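Local atomic coordinates of probable glutathione reductase (Sinorhizobium meliloti, PDB entry 4DNA), a protein that probably catalyses the NADPH-dependent reduction of glutathione disulfide to glutathione, working as a homodimer that binds one FAD per subunit. Residues G17-R22 with E320-I325; P336-I341 with S422-C427; M391-N396 with V403-L408. All coordinates share one frame; numbering follows the deposited sequence.

Contact 1: residues G17-R22 with E320-I325; sequences GVRSGR and EAMCFI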
loop_
_atom_site.group_PDB
_atom_site.type_symbol
_atom_site.label_atom_id
_atom_site.label_comp_id
_atom_site.label_asym_id
_atom_site.label_seq_id
_atom_site.Cartn_x
_atom_site.Cartn_y
_atom_site.Cartn_z
ATOM N N GLY A 17 -25.265 4.292 -14.334
ATOM C CA GLY A 17 -26.692 4.071 -14.383
ATOM C C GLY A 17 -27.233 3.415 -13.140
ATOM O O GLY A 17 -28.282 3.810 -12.630
ATOM N N VAL A 18 -26.513 2.409 -12.653
ATOM C CA VAL A 18 -26.957 1.651 -11.495
ATOM C C VAL A 18 -26.987 2.539 -10.262
ATOM O O VAL A 18 -27.974 2.557 -9.523
ATOM C CB VAL A 18 -26.090 0.397 -11.258
ATOM C CG1 VAL A 18 -26.317 -0.173 -9.864
ATOM C CG2 VAL A 18 -26.383 -0.650 -12.322
ATOM N N ARG A 19 -25.913 3.292 -10.058
ATOM C CA ARG A 19 -25.884 4.250 -8.973
ATOM C C ARG A 19 -27.107 5.150 -9.083
ATOM O O ARG A 19 -27.902 5.243 -8.139
ATOM C CB ARG A 19 -24.596 5.070 -8.997
ATOM C CG ARG A 19 -24.438 6.030 -7.816
ATOM C CD ARG A 19 -24.508 5.344 -6.451
ATOM N NE ARG A 19 -23.858 4.027 -6.434
ATOM C CZ ARG A 19 -22.717 3.732 -5.809
ATOM N NH1 ARG A 19 -22.061 4.653 -5.116
ATOM N NH2 ARG A 19 -22.237 2.495 -5.876
ATOM N N SER A 20 -27.269 5.758 -10.257
ATOM C CA SER A 20 -28.361 6.669 -10.525
ATOM C C SER A 20 -29.705 6.075 -10.159
ATOM O O SER A 20 -30.418 6.625 -9.331
ATOM C CB SER A 20 -28.342 7.106 -11.983
ATOM O OG SER A 20 -27.210 7.921 -12.236
ATOM N N GLY A 21 -30.031 4.937 -10.763
ATOM C CA GLY A 21 -31.311 4.270 -10.534
ATOM C C GLY A 21 -31.525 3.922 -9.072
ATOM O O GLY A 21 -32.512 4.347 -8.465
ATOM N N ARG A 22 -30.583 3.164 -8.505
ATOM C CA ARG A 22 -30.674 2.720 -7.122
ATOM C C ARG A 22 -30.877 3.918 -6.230
ATOM O O ARG A 22 -31.818 3.936 -5.451
ATOM C CB ARG A 22 -29.428 1.937 -6.697
ATOM C CG ARG A 22 -29.613 1.071 -5.455
ATOM C CD ARG A 22 -28.297 0.459 -4.976
ATOM N NE ARG A 22 -27.481 1.436 -4.259
ATOM C CZ ARG A 22 -26.309 1.906 -4.682
ATOM N NH1 ARG A 22 -25.772 1.464 -5.824
ATOM N NH2 ARG A 22 -25.659 2.809 -3.945
ATOM N N GLU A 320 -20.350 11.514 -10.665
ATOM C CA GLU A 320 -21.279 12.203 -11.565
ATOM C C GLU A 320 -22.745 11.883 -11.259
ATOM O O GLU A 320 -23.599 12.772 -11.316
ATOM C CB GLU A 320 -20.982 11.842 -13.015
ATOM C CG GLU A 320 -19.713 12.459 -13.576
ATOM C CD GLU A 320 -19.365 11.919 -14.954
ATOM O OE1 GLU A 320 -20.070 10.996 -15.425
ATOM O OE2 GLU A 320 -18.390 12.415 -15.572
ATOM N N ALA A 321 -23.010 10.621 -10.930
ATOM C CA ALA A 321 -24.349 10.124 -10.683
ATOM C C ALA A 321 -24.935 10.596 -9.358
ATOM O O ALA A 321 -26.146 10.792 -9.234
ATOM C CB ALA A 321 -24.358 8.608 -10.751
HETATM N N MSE A 322 -24.066 10.764 -8.371
HETATM C CA MSE A 322 -24.471 11.289 -7.078
HETATM C C MSE A 322 -24.720 12.750 -7.244
HETATM O O MSE A 322 -25.757 13.253 -6.837
HETATM C CB MSE A 322 -23.395 11.082 -6.040
HETATM C CG MSE A 322 -23.176 9.594 -5.821
HETATM SE SE MSE A 322 -21.996 9.343 -4.256
HETATM C CE MSE A 322 -20.380 10.345 -4.850
ATOM N N CYS A 323 -23.782 13.449 -7.860
ATOM C CA CYS A 323 -24.005 14.851 -8.177
ATOM C C CYS A 323 -25.290 15.081 -8.953
ATOM O O CYS A 323 -25.957 16.090 -8.748
ATOM C CB CYS A 323 -22.800 15.454 -8.886
ATOM S SG CYS A 323 -21.476 15.693 -7.696
ATOM N N PHE A 324 -25.648 14.136 -9.818
ATOM C CA PHE A 324 -26.932 14.202 -10.496
ATOM C C PHE A 324 -28.118 14.091 -9.513
ATOM O O PHE A 324 -28.996 14.952 -9.513
ATOM C CB PHE A 324 -27.062 13.152 -11.604
ATOM C CG PHE A 324 -28.492 12.836 -11.942
ATOM C CD1 PHE A 324 -29.282 13.759 -12.612
ATOM C CD2 PHE A 324 -29.073 11.641 -11.527
ATOM C CE1 PHE A 324 -30.607 13.486 -12.890
ATOM C CE2 PHE A 324 -30.406 11.363 -11.804
ATOM C CZ PHE A 324 -31.170 12.286 -12.488
ATOM N N ILE A 325 -28.160 13.031 -8.700
ATOM C CA ILE A 325 -29.237 12.865 -7.727
ATOM C C ILE A 325 -29.403 14.134 -6.892
ATOM O O ILE A 325 -30.515 14.622 -6.695
ATOM C CB ILE A 325 -29.025 11.613 -6.839
ATOM C CG1 ILE A 325 -30.039 10.522 -7.205
ATOM C CG2 ILE A 325 -29.202 11.939 -5.356
ATOM C CD1 ILE A 325 -29.769 9.807 -8.510
#
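A321 packs helix 314-329 against helix 15-25 with a single methyl group, an example of close helix contact through small residues. Its CB points at helix 15-25 and touches S20 OG at 3.3 Å; R19 CG lies 3.9 Å from A321 CB, so the methyl meets two successive residues of that helix. One turn further on, I325 CD1 reaches S20 O at 3.3 Å, so that the isoleucine tip rests on the backbone of the facing helix. The ring of F324 approaches S20 OG obliquely at CD2, 4.2 Å away, and CG of selenomethionine M322 lies beside the aliphatic start of R19. The contact is therefore van der Waals packing throughout.

Torsions set up these meetings. S20 OG stands anti to its carbonyl carbon (chi1 -68°), beside the backbone N, and is hydrogen-bonded to G16 O one turn back, which leaves A321 against an anchored hydroxyl. R19 has CG anti to the backbone N (chi1 -175°), then bends twice, and R22 NH2 lies over one face of its guanidinium.

The segment axes come within 8.7 Å at a crossing angle of -26°. Helix 15-25 carries G17 of a GxGxxG pattern consistent with the Rossmann-type FAD-binding fold, and helix 314-329 packs alongside it; F324 meets Y302 of strand 301-303 edge-to-face, while helix 81-106 covers V18 and R22.

Contact 2: residues P336-I341 with S422-C427; sequences PDHDLI and SLRAGC
R424 illustrates how one arginine can use both the face and the edge of its guanidinium to hold a loop. Its CG is anti to the backbone N (chi1 -167°) and the chain bends at chi2, carrying the head group out to residues 338-340. H338 and R424 meet tip to tip: the imidazole lies over one face of the guanidinium, the two planes 36° apart. The opposite face of the H338 ring is covered by I341 CG1, over its centre. At the guanidinium edge, D339 crosses the arginine at about a right angle and forms a salt bridge, R424 NH1 donating to D339 OD1 at 2.9 Å. The bond is bent, 143° at the hydrogen, and the donor meets the carboxylate from above its plane. L340 CD1 also sits at this edge, 4.1 Å from R424 NH1, while L340 CD2 packs on L423 CB at 4.2 Å.

A Schellman motif, with G426 at C-prime, ends helix 412-424 just beyond R424. The contact thus joins that helix end to the loop between helix 314-329 and strand 343-345, with M436 of the second subunit packing on H338 and I341.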
loop_
_atom_site.group_PDB
_atom_site.type_symbol
_atom_site.label_atom_id
_atom_site.label_comp_id
_atom_site.label_asym_id
_atom_site.label_seq_id
_atom_site.Cartn_x
_atom_site.Cartn_y
_atom_site.Cartn_z
ATOM N N PRO A 336 -19.720 17.768 -10.346
ATOM C CA PRO A 336 -18.709 16.731 -10.220
ATOM C C PRO A 336 -17.354 17.217 -10.680
ATOM O O PRO A 336 -16.327 16.842 -10.128
ATOM C CB PRO A 336 -19.218 15.645 -11.152
ATOM C CG PRO A 336 -20.096 16.340 -12.129
ATOM C CD PRO A 336 -20.348 17.743 -11.671
ATOM N N ASP A 337 -17.333 18.055 -11.698
ATOM C CA ASP A 337 -16.091 18.286 -12.395
ATOM C C ASP A 337 -15.074 18.653 -11.346
ATOM O O ASP A 337 -15.362 19.392 -10.419
ATOM C CB ASP A 337 -16.242 19.417 -13.397
ATOM C CG ASP A 337 -14.970 20.181 -13.590
ATOM O OD1 ASP A 337 -14.079 19.668 -14.296
ATOM O OD2 ASP A 337 -14.858 21.291 -13.037
ATOM N N HIS A 338 -13.894 18.061 -11.478
ATOM C CA HIS A 338 -12.961 17.948 -10.397
ATOM C C HIS A 338 -11.556 17.896 -10.905
ATOM O O HIS A 338 -11.307 17.403 -12.011
ATOM C CB HIS A 338 -13.331 16.665 -9.682
ATOM C CG HIS A 338 -12.340 16.213 -8.668
ATOM N ND1 HIS A 338 -11.088 16.670 -8.627
ATOM C CD2 HIS A 338 -12.464 15.305 -7.638
ATOM C CE1 HIS A 338 -10.441 16.084 -7.610
ATOM N NE2 HIS A 338 -11.286 15.253 -7.006
ATOM N N ASP A 339 -10.604 18.356 -10.112
ATOM C CA ASP A 339 -9.219 18.350 -10.538
ATOM C C ASP A 339 -8.415 17.620 -9.485
ATOM O O ASP A 339 -8.827 17.541 -8.346
ATOM C CB ASP A 339 -8.701 19.771 -10.699
ATOM C CG ASP A 339 -9.130 20.671 -9.570
ATOM O OD1 ASP A 339 -9.894 20.206 -8.707
ATOM O OD2 ASP A 339 -8.706 21.841 -9.544
ATOM N N LEU A 340 -7.277 17.055 -9.852
ATOM C CA LEU A 340 -6.589 16.213 -8.866
ATOM C C LEU A 340 -7.314 14.901 -8.544
ATOM O O LEU A 340 -7.628 14.622 -7.396
ATOM C CB LEU A 340 -6.328 17.001 -7.582
ATOM C CG LEU A 340 -5.263 18.086 -7.706
ATOM C CD1 LEU A 340 -5.601 19.251 -6.779
ATOM C CD2 LEU A 340 -3.882 17.504 -7.424
ATOM N N ILE A 341 -7.588 14.115 -9.579
ATOM C CA ILE A 341 -8.061 12.749 -9.416
ATOM C C ILE A 341 -6.796 11.877 -9.470
ATOM O O ILE A 341 -6.029 11.954 -10.441
ATOM C CB ILE A 341 -9.104 12.359 -10.515
ATOM C CG1 ILE A 341 -10.394 13.169 -10.355
ATOM C CG2 ILE A 341 -9.470 10.882 -10.457
ATOM C CD1 ILE A 341 -11.263 13.234 -11.597
ATOM N N SER A 422 -3.943 13.768 0.644
ATOM C CA SER A 422 -2.966 14.804 0.978
ATOM C C SER A 422 -2.948 15.929 -0.045
ATOM O O SER A 422 -2.857 17.090 0.329
ATOM C CB SER A 422 -1.570 14.210 1.134
ATOM O OG SER A 422 -1.588 13.151 2.080
ATOM N N LEU A 423 -3.059 15.596 -1.323
ATOM C CA LEU A 423 -3.005 16.630 -2.350
ATOM C C LEU A 423 -4.310 17.420 -2.512
ATOM O O LEU A 423 -4.280 18.647 -2.684
ATOM C CB LEU A 423 -2.508 16.071 -3.680
ATOM C CG LEU A 423 -0.973 16.086 -3.774
ATOM C CD1 LEU A 423 -0.346 14.990 -2.920
ATOM C CD2 LEU A 423 -0.500 15.979 -5.219
ATOM N N ARG A 424 -5.448 16.733 -2.428
ATOM C CA ARG A 424 -6.743 17.409 -2.402
ATOM C C ARG A 424 -6.738 18.510 -1.321
ATOM O O ARG A 424 -7.165 19.627 -1.591
ATOM C CB ARG A 424 -7.903 16.411 -2.194
ATOM C CG ARG A 424 -9.296 16.981 -2.465
ATOM C CD ARG A 424 -9.461 17.312 -3.943
ATOM N NE ARG A 424 -10.639 18.131 -4.230
ATOM C CZ ARG A 424 -10.719 19.043 -5.205
ATOM N NH1 ARG A 424 -9.678 19.290 -6.008
ATOM N NH2 ARG A 424 -11.848 19.727 -5.370
ATOM N N ALA A 425 -6.230 18.201 -0.125
ATOM C CA ALA A 425 -6.201 19.164 0.988
ATOM C C ALA A 425 -5.015 20.138 0.943
ATOM O O ALA A 425 -4.745 20.822 1.932
ATOM C CB ALA A 425 -6.243 18.436 2.336
ATOM N N GLY A 426 -4.313 20.188 -0.192
ATOM C CA GLY A 426 -3.181 21.099 -0.391
ATOM C C GLY A 426 -1.983 20.935 0.540
ATOM O O GLY A 426 -1.463 21.920 1.042
ATOM N N CYS A 427 -1.524 19.710 0.771
ATOM C CA CYS A 427 -0.359 19.500 1.636
ATOM C C CYS A 427 0.964 20.031 1.067
ATOM O O CYS A 427 1.208 19.998 -0.157
ATOM C CB CYS A 427 -0.228 18.028 2.043
ATOM S SG CYS A 427 -1.222 17.585 3.501
#

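Contact 3: residues M391-N396 with V403-L408; sequences MKLVVN and VGAHIL
K392 shows how a strand residue can serve the sheet with its backbone and a charge cluster with its tip. Its N-H donates to H406 O at 2.7 Å, nearly along the C=O axis, and its own O accepts from H406 N. From there the side chain leaves on the face shared with V394 and H406. K392 CB lies 3.9 Å from H406 O. Next along, K392 CG, anti to the backbone N (chi1 162°), passes H406 CD2 at 4.3 Å; the chain then bends at chi2 and chi4, and NZ ends in salt bridges to D210, D212 and E358. K392 NZ and H406 NE2 stay 5.6 Å apart, and the acidic cluster probably keeps the lysine charged.

The two strands form an antiparallel beta hairpin within the sheet of the dimerisation domain, flanked by strands 367-375 and 351-355. A classic beta bulge interrupts its regular pairing: V403 and G404 both face V394, and V394 O accepts from V403 N at 2.7 Å and from G404 N in a longer bond of 3.3 Å.

V394 CG1 meets V403 CG2, and V394 CG2 sits at the edge of the H406 ring, whose ND1 is hydrogen-bonded to T353. On the reverse face, L393 CD2 touches A405 CB at 3.6 Å. Selenomethionine M391 crosses I407 obliquely there, M391 CG against I407 CD1 at 3.8 Å, and both touch M415 of helix 412-424.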
loop_
_atom_site.group_PDB
_atom_site.type_symbol
_atom_site.label_atom_id
_atom_site.label_comp_id
_atom_site.label_asym_id
_atom_site.label_seq_id
_atom_site.Cartn_x
_atom_site.Cartn_y
_atom_site.Cartn_z
HETATM N N MSE A 391 10.040 6.746 -6.925
HETATM C CA MSE A 391 9.092 7.516 -6.113
HETATM C C MSE A 391 9.392 8.974 -6.267
HETATM O O MSE A 391 10.434 9.442 -5.809
HETATM C CB MSE A 391 9.292 7.154 -4.657
HETATM C CG MSE A 391 8.530 5.869 -4.394
HETATM SE SE MSE A 391 8.320 5.581 -2.457
HETATM C CE MSE A 391 7.084 4.050 -2.508
ATOM N N LYS A 392 8.494 9.716 -6.911
ATOM C CA LYS A 392 8.837 11.067 -7.318
ATOM C C LYS A 392 7.808 12.089 -6.897
ATOM O O LYS A 392 6.644 11.968 -7.235
ATOM C CB LYS A 392 9.096 11.114 -8.826
ATOM C CG LYS A 392 9.034 12.490 -9.463
ATOM C CD LYS A 392 10.146 12.662 -10.489
ATOM C CE LYS A 392 9.854 13.766 -11.496
ATOM N NZ LYS A 392 9.329 13.258 -12.785
ATOM N N LEU A 393 8.267 13.095 -6.159
ATOM C CA LEU A 393 7.435 14.196 -5.700
ATOM C C LEU A 393 7.751 15.473 -6.448
ATOM O O LEU A 393 8.934 15.804 -6.630
ATOM C CB LEU A 393 7.659 14.440 -4.212
ATOM C CG LEU A 393 6.977 13.439 -3.279
ATOM C CD1 LEU A 393 7.416 13.627 -1.837
ATOM C CD2 LEU A 393 5.486 13.597 -3.404
ATOM N N VAL A 394 6.704 16.194 -6.870
ATOM C CA VAL A 394 6.878 17.474 -7.580
ATOM C C VAL A 394 6.270 18.627 -6.759
ATOM O O VAL A 394 5.105 18.547 -6.336
ATOM C CB VAL A 394 6.284 17.434 -9.000
ATOM C CG1 VAL A 394 6.609 18.716 -9.742
ATOM C CG2 VAL A 394 6.802 16.231 -9.775
ATOM N N VAL A 395 7.061 19.683 -6.540
ATOM C CA VAL A 395 6.749 20.731 -5.558
ATOM C C VAL A 395 6.887 22.160 -6.103
ATOM O O VAL A 395 7.861 22.485 -6.801
ATOM C CB VAL A 395 7.656 20.571 -4.335
ATOM C CG1 VAL A 395 7.647 21.814 -3.452
ATOM C CG2 VAL A 395 7.252 19.321 -3.564
ATOM N N ASN A 396 5.925 23.022 -5.778
ATOM C CA ASN A 396 6.015 24.423 -6.154
ATOM C C ASN A 396 6.906 25.202 -5.188
ATOM O O ASN A 396 6.578 25.338 -4.019
ATOM C CB ASN A 396 4.627 25.056 -6.243
ATOM C CG ASN A 396 4.661 26.494 -6.744
ATOM O OD1 ASN A 396 5.671 27.188 -6.660
ATOM N ND2 ASN A 396 3.539 26.949 -7.256
ATOM N N VAL A 403 2.512 19.226 -5.891
ATOM C CA VAL A 403 1.575 19.414 -6.990
ATOM C C VAL A 403 1.484 18.127 -7.818
ATOM O O VAL A 403 0.653 18.011 -8.728
ATOM C CB VAL A 403 2.002 20.602 -7.909
ATOM C CG1 VAL A 403 2.039 21.926 -7.144
ATOM C CG2 VAL A 403 3.350 20.338 -8.582
ATOM N N GLY A 404 2.359 17.175 -7.509
ATOM C CA GLY A 404 2.403 15.913 -8.207
ATOM C C GLY A 404 3.203 14.919 -7.401
ATOM O O GLY A 404 4.265 15.254 -6.847
ATOM N N ALA A 405 2.660 13.704 -7.318
ATOM C CA ALA A 405 3.326 12.534 -6.746
ATOM C C ALA A 405 3.118 11.351 -7.696
ATOM O O ALA A 405 2.005 11.118 -8.169
ATOM C CB ALA A 405 2.763 12.210 -5.388
ATOM N N HIS A 406 4.211 10.633 -7.976
ATOM C CA HIS A 406 4.265 9.538 -8.940
ATOM C C HIS A 406 5.093 8.409 -8.407
ATOM O O HIS A 406 6.234 8.610 -7.977
ATOM C CB HIS A 406 4.865 10.025 -10.246
ATOM C CG HIS A 406 4.355 11.374 -10.677
ATOM N ND1 HIS A 406 3.200 11.528 -11.365
ATOM C CD2 HIS A 406 4.870 12.649 -10.475
ATOM C CE1 HIS A 406 2.993 12.835 -11.592
ATOM N NE2 HIS A 406 4.020 13.520 -11.049
ATOM N N ILE A 407 4.506 7.214 -8.441
ATOM C CA ILE A 407 5.089 6.003 -7.868
ATOM C C ILE A 407 5.103 4.903 -8.906
ATOM O O ILE A 407 4.080 4.608 -9.517
ATOM C CB ILE A 407 4.270 5.457 -6.666
ATOM C CG1 ILE A 407 3.864 6.561 -5.682
ATOM C CG2 ILE A 407 5.053 4.365 -5.948
ATOM C CD1 ILE A 407 5.019 7.193 -4.927
ATOM N N LEU A 408 6.271 4.313 -9.111
ATOM C CA LEU A 408 6.380 3.102 -9.902
ATOM C C LEU A 408 6.873 1.994 -8.978
ATOM O O LEU A 408 7.963 2.090 -8.413
ATOM C CB LEU A 408 7.348 3.314 -11.057
ATOM C CG LEU A 408 7.576 2.117 -11.976
ATOM C CD1 LEU A 408 6.279 1.714 -12.658
ATOM C CD2 LEU A 408 8.644 2.448 -13.009
#

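Read from the N terminus, the chain illustrates both serial and nested closure. Contact 1 comes first: about 300 residues separate 17-22 from 320-325, and its closure brings helix 314-329 back beside the first helix of the FAD-binding part. Contact 2 opens only afterwards, at 336-341, so the two are in series, yet they touch where P336 packs on E320 and C323. Contact 2 closes at the end of helix 412-424, and within its loop falls contact 3, a hairpin with a short turn. L423 CD2 packs on V403 and G404, joining the helix to the hairpin. Contacts 1 and 3 do not touch, their nearest atoms about 21 Å apart; contact 2 lies against both.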